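Side-chain contacts in glucosamine-6-phosphate deaminase (Bacillus subtilis, PDB 2BKX), which belongs to the glucosamine-6-phosphate isomerase/6-phosphogluconolactonase family of alpha/beta proteins with a Rossmann-like core and holds fructose-6-phosphate in its pocket: residues R18-T23 against R192-I197; E204-L209 against V231-E236. All blocks are in the same frame, centred on the assembly; numbering follows the deposited sequence.

Interaction 1: residues R18-T23 against R192-I197; sequences RITADT and RILLLI
Methyl CG2 of Ile19 lies over one face of the Arg192 guanidinium, 3.6 Å from Arg192 CZ and displaced from the centre of the group toward its rim. The two side chains cross at about a right angle. The CG1-CD1 branch of Ile19 reaches Leu194, with Ile19 CD1 4.1 Å from Leu194 CD1, while Leu194 CD2 comes equally near Ile19 CG2 and the hydroxyl OG1 of Thr20. That hydroxyl has its hydrogen bond within its own helix, to Ala16 O. No direct hydrogen bond joins the segments; two waters in the guanidinium plane do the bridging. One accepts from Arg192 NH1 at 2.9 Å and donates to Asp22 OD2, and the other links Arg192 NH1 to Thr23 OG1. Asp22 OD2 and Arg192 NH1 are 5.5 Å apart, too far for a salt bridge, though the opposite charges probably still attract weakly. The contact seats helix 9-26 on the parallel part of a Rossmann-like sheet, where strand 193-197 runs between strands 128-131 and 229-234. From the loop position just before the strand, Arg192 spans the gap to the helix with its chain extended, chi1 to chi4 all near 180°. Farther out, Ile128 packs against both Ile19 and Thr23, and Leu130 and Leu232 pack against Leu194.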
ATOM      1  N   ARG A  18      -5.200 -14.407   2.822  1.00  5.40           N
ATOM      2  CA  ARG A  18      -6.369 -15.155   2.347  1.00  5.41           C
ATOM      3  C   ARG A  18      -7.284 -14.292   1.473  1.00  5.35           C
ATOM      4  O   ARG A  18      -7.754 -14.730   0.395  1.00  6.48           O
ATOM      5  CB  ARG A  18      -7.112 -15.754   3.544  1.00  5.74           C
ATOM      6  CG  ARG A  18      -8.393 -16.512   3.190  1.00  7.25           C
ATOM      7  CD  ARG A  18      -8.142 -17.679   2.268  1.00  8.60           C
ATOM      8  NE  ARG A  18      -7.273 -18.646   2.920  1.00 10.55           N
ATOM      9  CZ  ARG A  18      -6.624 -19.617   2.310  1.00 10.56           C
ATOM     10  NH1 ARG A  18      -6.695 -19.746   0.999  1.00 10.51           N
ATOM     11  NH2 ARG A  18      -5.867 -20.435   3.027  1.00 12.04           N
ATOM     12  N   ILE A  19      -7.542 -13.055   1.902  1.00  5.84           N
ATOM     13  CA  ILE A  19      -8.380 -12.134   1.130  1.00  6.69           C
ATOM     14  C   ILE A  19      -7.741 -11.831  -0.227  1.00  6.30           C
ATOM     15  O   ILE A  19      -8.423 -11.825  -1.278  1.00  6.66           O
ATOM     16  CB  ILE A  19      -8.645 -10.835   1.878  1.00  7.49           C
ATOM     17  CG1 ILE A  19      -9.547 -11.090   3.107  1.00  8.42           C
ATOM     18  CG2 ILE A  19      -9.229  -9.771   0.962  1.00  8.07           C
ATOM     19  CD1 ILE A  19      -9.594  -9.969   4.127  1.00  9.44           C
ATOM     20  N   THR A  20      -6.419 -11.641  -0.230  1.00  6.30           N
ATOM     21  CA  THR A  20      -5.715 -11.375  -1.476  1.00  5.86           C
ATOM     22  C   THR A  20      -5.776 -12.623  -2.386  1.00  6.31           C
ATOM     23  O   THR A  20      -5.992 -12.530  -3.582  1.00  6.52           O
ATOM     24  CB  THR A  20      -4.262 -10.950  -1.191  1.00  7.01           C
ATOM     25  OG1 THR A  20      -4.282  -9.845  -0.288  1.00  8.43           O
ATOM     26  CG2 THR A  20      -3.548 -10.515  -2.444  1.00  7.85           C
ATOM     27  N   ALA A  21      -5.518 -13.795  -1.800  1.00  5.33           N
ATOM     28  CA  ALA A  21      -5.630 -15.046  -2.546  1.00  6.50           C
ATOM     29  C   ALA A  21      -7.018 -15.235  -3.145  1.00  6.06           C
ATOM     30  O   ALA A  21      -7.170 -15.686  -4.277  1.00  6.94           O
ATOM     31  CB  ALA A  21      -5.298 -16.210  -1.678  1.00  6.13           C
ATOM     32  N   ASP A  22      -8.038 -14.889  -2.391  1.00  6.57           N
ATOM     33  CA  ASP A  22      -9.423 -14.956  -2.888  1.00  6.86           C
ATOM     34  C   ASP A  22      -9.575 -14.121  -4.156  1.00  6.57           C
ATOM     35  O   ASP A  22     -10.218 -14.527  -5.125  1.00  7.16           O
ATOM     36  CB  ASP A  22     -10.419 -14.441  -1.827  1.00  7.45           C
ATOM     37  CG  ASP A  22     -10.681 -15.413  -0.711  1.00 10.20           C
ATOM     38  OD1 ASP A  22     -10.402 -16.630  -0.840  1.00  9.90           O
ATOM     39  OD2 ASP A  22     -11.234 -14.974   0.325  1.00 13.05           O
ATOM     40  N   THR A  23      -8.962 -12.936  -4.153  1.00  6.89           N
ATOM     41  CA  THR A  23      -9.092 -12.029  -5.317  1.00  7.14           C
ATOM     42  C   THR A  23      -8.412 -12.653  -6.540  1.00  7.55           C
ATOM     43  O   THR A  23      -8.939 -12.651  -7.655  1.00  9.21           O
ATOM     44  CB  THR A  23      -8.405 -10.694  -4.983  1.00  8.30           C
ATOM     45  OG1 THR A  23      -9.008 -10.141  -3.785  1.00 12.47           O
ATOM     46  CG2 THR A  23      -8.510  -9.708  -6.131  1.00  8.97           C
ATOM     47  N   ARG A 192     -12.095  -2.838  -4.285  1.00  7.36           N
ATOM     48  CA  ARG A 192     -12.065  -3.355  -2.924  1.00  6.74           C
ATOM     49  C   ARG A 192     -10.797  -2.862  -2.252  1.00  6.47           C
ATOM     50  O   ARG A 192      -9.730  -2.948  -2.861  1.00  7.86           O
ATOM     51  CB  ARG A 192     -12.053  -4.887  -2.921  1.00  8.52           C
ATOM     52  CG  ARG A 192     -12.175  -5.494  -1.583  1.00 10.22           C
ATOM     53  CD  ARG A 192     -12.228  -6.994  -1.612  1.00 13.50           C
ATOM     54  NE  ARG A 192     -12.409  -7.477  -0.241  1.00 15.56           N
ATOM     55  CZ  ARG A 192     -12.532  -8.747   0.093  1.00 16.41           C
ATOM     56  NH1 ARG A 192     -12.457  -9.688  -0.821  1.00 18.75           N
ATOM     57  NH2 ARG A 192     -12.718  -9.062   1.361  1.00 18.33           N
ATOM     58  N   ILE A 193     -10.926  -2.373  -1.017  1.00  5.25           N
ATOM     59  CA  ILE A 193      -9.774  -1.886  -0.276  1.00  6.14           C
ATOM     60  C   ILE A 193      -9.529  -2.760   0.942  1.00  4.92           C
ATOM     61  O   ILE A 193     -10.477  -3.131   1.627  1.00  5.58           O
ATOM     62  CB  ILE A 193      -9.942  -0.395   0.094  1.00  7.55           C
ATOM     63  CG1 ILE A 193      -9.866   0.448  -1.241  1.00 10.52           C
ATOM     64  CG2 ILE A 193      -8.849   0.089   1.060  1.00  7.37           C
ATOM     65  CD1 ILE A 193     -10.227   1.837  -1.162  1.00 12.18           C
ATOM     66  N   LEU A 194      -8.263  -3.086   1.180  1.00  4.83           N
ATOM     67  CA  LEU A 194      -7.845  -3.861   2.347  1.00  4.72           C
ATOM     68  C   LEU A 194      -6.757  -3.041   3.058  1.00  4.62           C
ATOM     69  O   LEU A 194      -5.643  -2.935   2.551  1.00  5.40           O
ATOM     70  CB  LEU A 194      -7.320  -5.237   1.908  1.00  5.32           C
ATOM     71  CG  LEU A 194      -6.752  -6.102   3.027  1.00  6.65           C
ATOM     72  CD1 LEU A 194      -7.767  -6.312   4.123  1.00  8.76           C
ATOM     73  CD2 LEU A 194      -6.207  -7.442   2.467  1.00  8.46           C
ATOM     74  N   LEU A 195      -7.137  -2.436   4.186  1.00  4.99           N
ATOM     75  CA  LEU A 195      -6.262  -1.585   4.985  1.00  4.62           C
ATOM     76  C   LEU A 195      -5.753  -2.403   6.167  1.00  4.17           C
ATOM     77  O   LEU A 195      -6.529  -2.942   6.949  1.00  5.25           O
ATOM     78  CB  LEU A 195      -6.996  -0.316   5.436  1.00  5.09           C
ATOM     79  CG  LEU A 195      -6.274   0.570   6.437  1.00  5.52           C
ATOM     80  CD1 LEU A 195      -4.982   1.112   5.889  1.00  6.66           C
ATOM     81  CD2 LEU A 195      -7.188   1.695   6.850  1.00  6.32           C
ATOM     82  N   LEU A 196      -4.424  -2.472   6.290  1.00  4.33           N
ATOM     83  CA  LEU A 196      -3.756  -3.244   7.324  1.00  4.88           C
ATOM     84  C   LEU A 196      -3.108  -2.279   8.327  1.00  4.25           C
ATOM     85  O   LEU A 196      -2.401  -1.370   7.944  1.00  5.12           O
ATOM     86  CB  LEU A 196      -2.644  -4.094   6.704  1.00  5.83           C
ATOM     87  CG  LEU A 196      -3.061  -4.980   5.541  1.00  7.12           C
ATOM     88  CD1 LEU A 196      -1.882  -5.768   4.977  1.00  7.78           C
ATOM     89  CD2 LEU A 196      -4.199  -5.895   5.949  1.00  6.65           C
ATOM     90  N   ILE A 197      -3.308  -2.550   9.610  1.00  3.83           N
ATOM     91  CA  ILE A 197      -2.814  -1.675  10.666  1.00  5.18           C
ATOM     92  C   ILE A 197      -2.304  -2.510  11.821  1.00  5.21           C
ATOM     93  O   ILE A 197      -3.077  -3.262  12.444  1.00  5.93           O
ATOM     94  CB  ILE A 197      -3.861  -0.680  11.171  1.00  5.42           C
ATOM     95  CG1 ILE A 197      -4.604   0.001  10.025  1.00  5.79           C
ATOM     96  CG2 ILE A 197      -3.130   0.396  12.007  1.00  5.20           C
ATOM     97  CD1 ILE A 197      -5.701   0.967  10.444  1.00  6.03           C
TER
HETATM   98  O   HOH W   1     -12.391 -12.438   0.103  1.00 22.25           O
HETATM   99  O   HOH W   2     -11.584  -9.497  -3.733  1.00 16.81           O

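Interaction 2: residues E204-L209 against V231-E236; sequences EAVRKL and VLIDRE
Val206 and Ile233 meet tip to tip inside a beta-alpha-beta unit, in which helix 203-211 connects the parallel neighbours 193-197 and 229-234 and packs on the sheet. Each residue offers two methyls: Val206 CG1 lies 3.9 Å from Ile233 CD1, and Val206 CG2 lies 4.0 Å from Ile233 CG2. This pairing follows from the torsions. In Val206, chi1 of 166° sets CG1 anti to the backbone N and CG2 anti to the carbonyl carbon. Ile233 has chi1 of -53°, which turns CG2 anti to its own N and sends CG1 out beside that N to carry CD1 to the valine. One helical turn on, Leu209 also has its CB directed at the strand, but its approach to Val231 is looser. The contact has no hydrogen bond or charged pair across it, and its four touching residues are all buried. Ile197 of the neighbouring strand packs on both Val206 and Val231, and Leu195 packs on Leu209, so the helix straddles two strands. On its other flank strand 229-234 is paired with strand 2-6, whose Val3 touches Ile233. The second helix-to-strand pair ends in branched side chains, with Leu209 CD2 4.4 Å from Val231 CG1.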
ATOM      1  N   GLU A 204      -3.017   5.917  17.594  1.00  8.67           N
ATOM      2  CA  GLU A 204      -3.680   7.221  17.450  1.00  9.90           C
ATOM      3  C   GLU A 204      -4.379   7.363  16.097  1.00  9.76           C
ATOM      4  O   GLU A 204      -5.497   7.892  16.024  1.00  9.56           O
ATOM      5  CB  GLU A 204      -2.687   8.378  17.693  1.00 10.94           C
ATOM      6  CG  GLU A 204      -2.230   8.444  19.145  1.00 15.24           C
ATOM      7  CD  GLU A 204      -1.060   9.359  19.408  0.50 15.03           C
ATOM      8  OE1 GLU A 204      -0.893  10.380  18.700  0.50 20.06           O
ATOM      9  OE2 GLU A 204      -0.300   9.034  20.338  0.50 19.00           O
ATOM     10  N   ALA A 205      -3.742   6.864  15.031  1.00  8.50           N
ATOM     11  CA  ALA A 205      -4.374   6.888  13.711  1.00  8.56           C
ATOM     12  C   ALA A 205      -5.635   6.020  13.682  1.00  7.66           C
ATOM     13  O   ALA A 205      -6.643   6.387  13.095  1.00  8.20           O
ATOM     14  CB  ALA A 205      -3.409   6.510  12.640  1.00  8.75           C
ATOM     15  N   VAL A 206      -5.576   4.863  14.324  1.00  7.56           N
ATOM     16  CA  VAL A 206      -6.762   4.003  14.392  1.00  7.10           C
ATOM     17  C   VAL A 206      -7.910   4.744  15.076  1.00  7.07           C
ATOM     18  O   VAL A 206      -9.051   4.705  14.618  1.00  7.08           O
ATOM     19  CB  VAL A 206      -6.450   2.667  15.109  1.00  7.28           C
ATOM     20  CG1 VAL A 206      -7.717   1.926  15.486  1.00  8.28           C
ATOM     21  CG2 VAL A 206      -5.566   1.799  14.225  1.00  7.00           C
ATOM     22  N   ARG A 207      -7.607   5.395  16.193  1.00  7.46           N
ATOM     23  CA  ARG A 207      -8.637   6.164  16.896  1.00  7.52           C
ATOM     24  C   ARG A 207      -9.291   7.203  15.996  1.00  8.40           C
ATOM     25  O   ARG A 207     -10.512   7.314  15.939  1.00  8.18           O
ATOM     26  CB  ARG A 207      -8.051   6.828  18.148  1.00  8.25           C
ATOM     27  CG  ARG A 207      -9.089   7.529  18.997  1.00  8.44           C
ATOM     28  CD  ARG A 207      -8.430   8.259  20.163  1.00 10.22           C
ATOM     29  NE  ARG A 207      -9.378   9.012  20.975  1.00 12.89           N
ATOM     30  CZ  ARG A 207     -10.073   8.483  21.967  1.00 11.01           C
ATOM     31  NH1 ARG A 207     -10.943   9.239  22.650  1.00 13.51           N
ATOM     32  NH2 ARG A 207      -9.920   7.199  22.283  1.00 13.30           N
ATOM     33  N   LYS A 208      -8.469   7.969  15.289  1.00  7.89           N
ATOM     34  CA  LYS A 208      -9.011   8.993  14.392  1.00  8.77           C
ATOM     35  C   LYS A 208      -9.831   8.366  13.259  1.00  8.23           C
ATOM     36  O   LYS A 208     -10.879   8.875  12.873  1.00  9.78           O
ATOM     37  CB  LYS A 208      -7.907   9.900  13.819  1.00 10.10           C
ATOM     38  CG  LYS A 208      -7.286  10.845  14.832  1.00 14.54           C
ATOM     39  CD  LYS A 208      -6.352  11.874  14.167  1.00 16.04           C
ATOM     40  CE  LYS A 208      -5.693  12.795  15.173  1.00 20.63           C
ATOM     41  NZ  LYS A 208      -4.882  13.864  14.525  1.00 23.04           N
ATOM     42  N   LEU A 209      -9.366   7.261  12.696  1.00  7.56           N
ATOM     43  CA  LEU A 209     -10.089   6.601  11.618  1.00  8.32           C
ATOM     44  C   LEU A 209     -11.474   6.169  12.096  1.00  8.82           C
ATOM     45  O   LEU A 209     -12.522   6.442  11.458  1.00  8.94           O
ATOM     46  CB  LEU A 209      -9.290   5.394  11.089  1.00  8.51           C
ATOM     47  CG  LEU A 209      -9.959   4.652   9.955  1.00  8.55           C
ATOM     48  CD1 LEU A 209     -10.040   5.573   8.713  1.00 10.55           C
ATOM     49  CD2 LEU A 209      -9.196   3.388   9.684  1.00  9.40           C
ATOM     50  N   VAL A 231     -10.756  -3.319   7.141  1.00  5.29           N
ATOM     51  CA  VAL A 231      -9.643  -2.802   7.938  1.00  5.41           C
ATOM     52  C   VAL A 231      -9.276  -3.860   8.964  1.00  5.90           C
ATOM     53  O   VAL A 231     -10.109  -4.215   9.818  1.00  7.10           O
ATOM     54  CB  VAL A 231      -9.990  -1.473   8.666  1.00  5.53           C
ATOM     55  CG1 VAL A 231      -8.763  -0.945   9.352  1.00  7.15           C
ATOM     56  CG2 VAL A 231     -10.619  -0.454   7.740  1.00  7.31           C
ATOM     57  N   LEU A 232      -8.036  -4.348   8.889  1.00  5.78           N
ATOM     58  CA  LEU A 232      -7.539  -5.340   9.825  1.00  5.56           C
ATOM     59  C   LEU A 232      -6.645  -4.627  10.811  1.00  6.01           C
ATOM     60  O   LEU A 232      -5.708  -3.938  10.397  1.00  6.99           O
ATOM     61  CB  LEU A 232      -6.791  -6.459   9.114  1.00  6.30           C
ATOM     62  CG  LEU A 232      -7.540  -7.198   8.021  1.00  8.20           C
ATOM     63  CD1 LEU A 232      -6.608  -8.277   7.453  1.00  9.58           C
ATOM     64  CD2 LEU A 232      -8.847  -7.771   8.463  1.00  9.30           C
ATOM     65  N   ILE A 233      -6.934  -4.781  12.117  1.00  6.33           N
ATOM     66  CA  ILE A 233      -6.207  -4.028  13.147  1.00  7.24           C
ATOM     67  C   ILE A 233      -5.779  -5.005  14.219  1.00  7.56           C
ATOM     68  O   ILE A 233      -6.633  -5.683  14.780  1.00  8.59           O
ATOM     69  CB  ILE A 233      -7.111  -2.968  13.771  1.00  7.58           C
ATOM     70  CG1 ILE A 233      -7.757  -2.077  12.676  1.00  7.49           C
ATOM     71  CG2 ILE A 233      -6.339  -2.092  14.732  1.00  9.90           C
ATOM     72  CD1 ILE A 233      -8.815  -1.069  13.157  1.00 10.88           C
ATOM     73  N   ASP A 234      -4.488  -5.078  14.506  1.00  7.51           N
ATOM     74  CA  ASP A 234      -4.052  -5.937  15.606  1.00  7.52           C
ATOM     75  C   ASP A 234      -4.273  -5.285  16.969  1.00  8.77           C
ATOM     76  O   ASP A 234      -4.680  -4.135  17.063  1.00  9.14           O
ATOM     77  CB  ASP A 234      -2.671  -6.515  15.395  1.00  8.64           C
ATOM     78  CG  ASP A 234      -1.551  -5.538  15.561  1.00  9.04           C
ATOM     79  OD1 ASP A 234      -1.738  -4.397  16.056  1.00  9.08           O
ATOM     80  OD2 ASP A 234      -0.418  -5.954  15.221  1.00 11.90           O
ATOM     81  N   ARG A 235      -4.069  -6.047  18.045  1.00  9.63           N
ATOM     82  CA  ARG A 235      -4.435  -5.606  19.409  1.00 11.19           C
ATOM     83  C   ARG A 235      -3.704  -4.333  19.789  1.00 10.98           C
ATOM     84  O   ARG A 235      -4.265  -3.409  20.345  1.00 12.22           O
ATOM     85  CB  ARG A 235      -4.176  -6.725  20.430  1.00 13.55           C
ATOM     86  CG  ARG A 235      -4.984  -7.938  20.152  1.00 19.18           C
ATOM     87  CD  ARG A 235      -6.456  -7.774  20.419  1.00 29.08           C
ATOM     88  NE  ARG A 235      -7.245  -8.756  19.672  1.00 31.89           N
ATOM     89  CZ  ARG A 235      -8.546  -8.980  19.837  1.00 34.82           C
ATOM     90  NH1 ARG A 235      -9.147  -9.906  19.087  1.00 35.29           N
ATOM     91  NH2 ARG A 235      -9.252  -8.280  20.723  1.00 36.67           N
ATOM     92  N   GLU A 236      -2.441  -4.249  19.457  1.00 10.71           N
ATOM     93  CA  GLU A 236      -1.646  -3.097  19.802  1.00 11.36           C
ATOM     94  C   GLU A 236      -2.137  -1.845  19.074  1.00 10.74           C
ATOM     95  O   GLU A 236      -2.173  -0.746  19.625  1.00 12.67           O
ATOM     96  CB  GLU A 236      -0.182  -3.385  19.498  1.00 11.98           C
ATOM     97  CG  GLU A 236       0.472  -4.373  20.489  1.00 13.92           C
ATOM     98  CD  GLU A 236      -0.067  -5.790  20.396  1.00 19.64           C
ATOM     99  OE1 GLU A 236      -0.374  -6.250  19.268  1.00 22.41           O
ATOM    100  OE2 GLU A 236      -0.188  -6.472  21.460  1.00 26.26           O
TER

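From the N terminus, the chain passes through helix 9-26, which already meets helix 41-53 and strand 128-131 before strand 193-197 arrives; interaction 1 thus closes a long loop, with 168 residues between its segments. Interaction 2 opens after that and closes a short one, with 21 residues between 204-209 and 231-236. The two loops are in series, neither nested nor crossed. Their centres lie 16 Å apart, yet they meet in the sheet: strands 193-197 and 229-234 are parallel neighbours, with probable hydrogen bonds from Leu232 N to Leu195 O (2.8 Å) and from Ile197 N to Leu232 O (2.9 Å). Helix 9-26 touches Leu194 and Leu232, whereas helix 203-211 touches Leu195, Ile197, Val231 and Ile233, placing the helices on opposite faces.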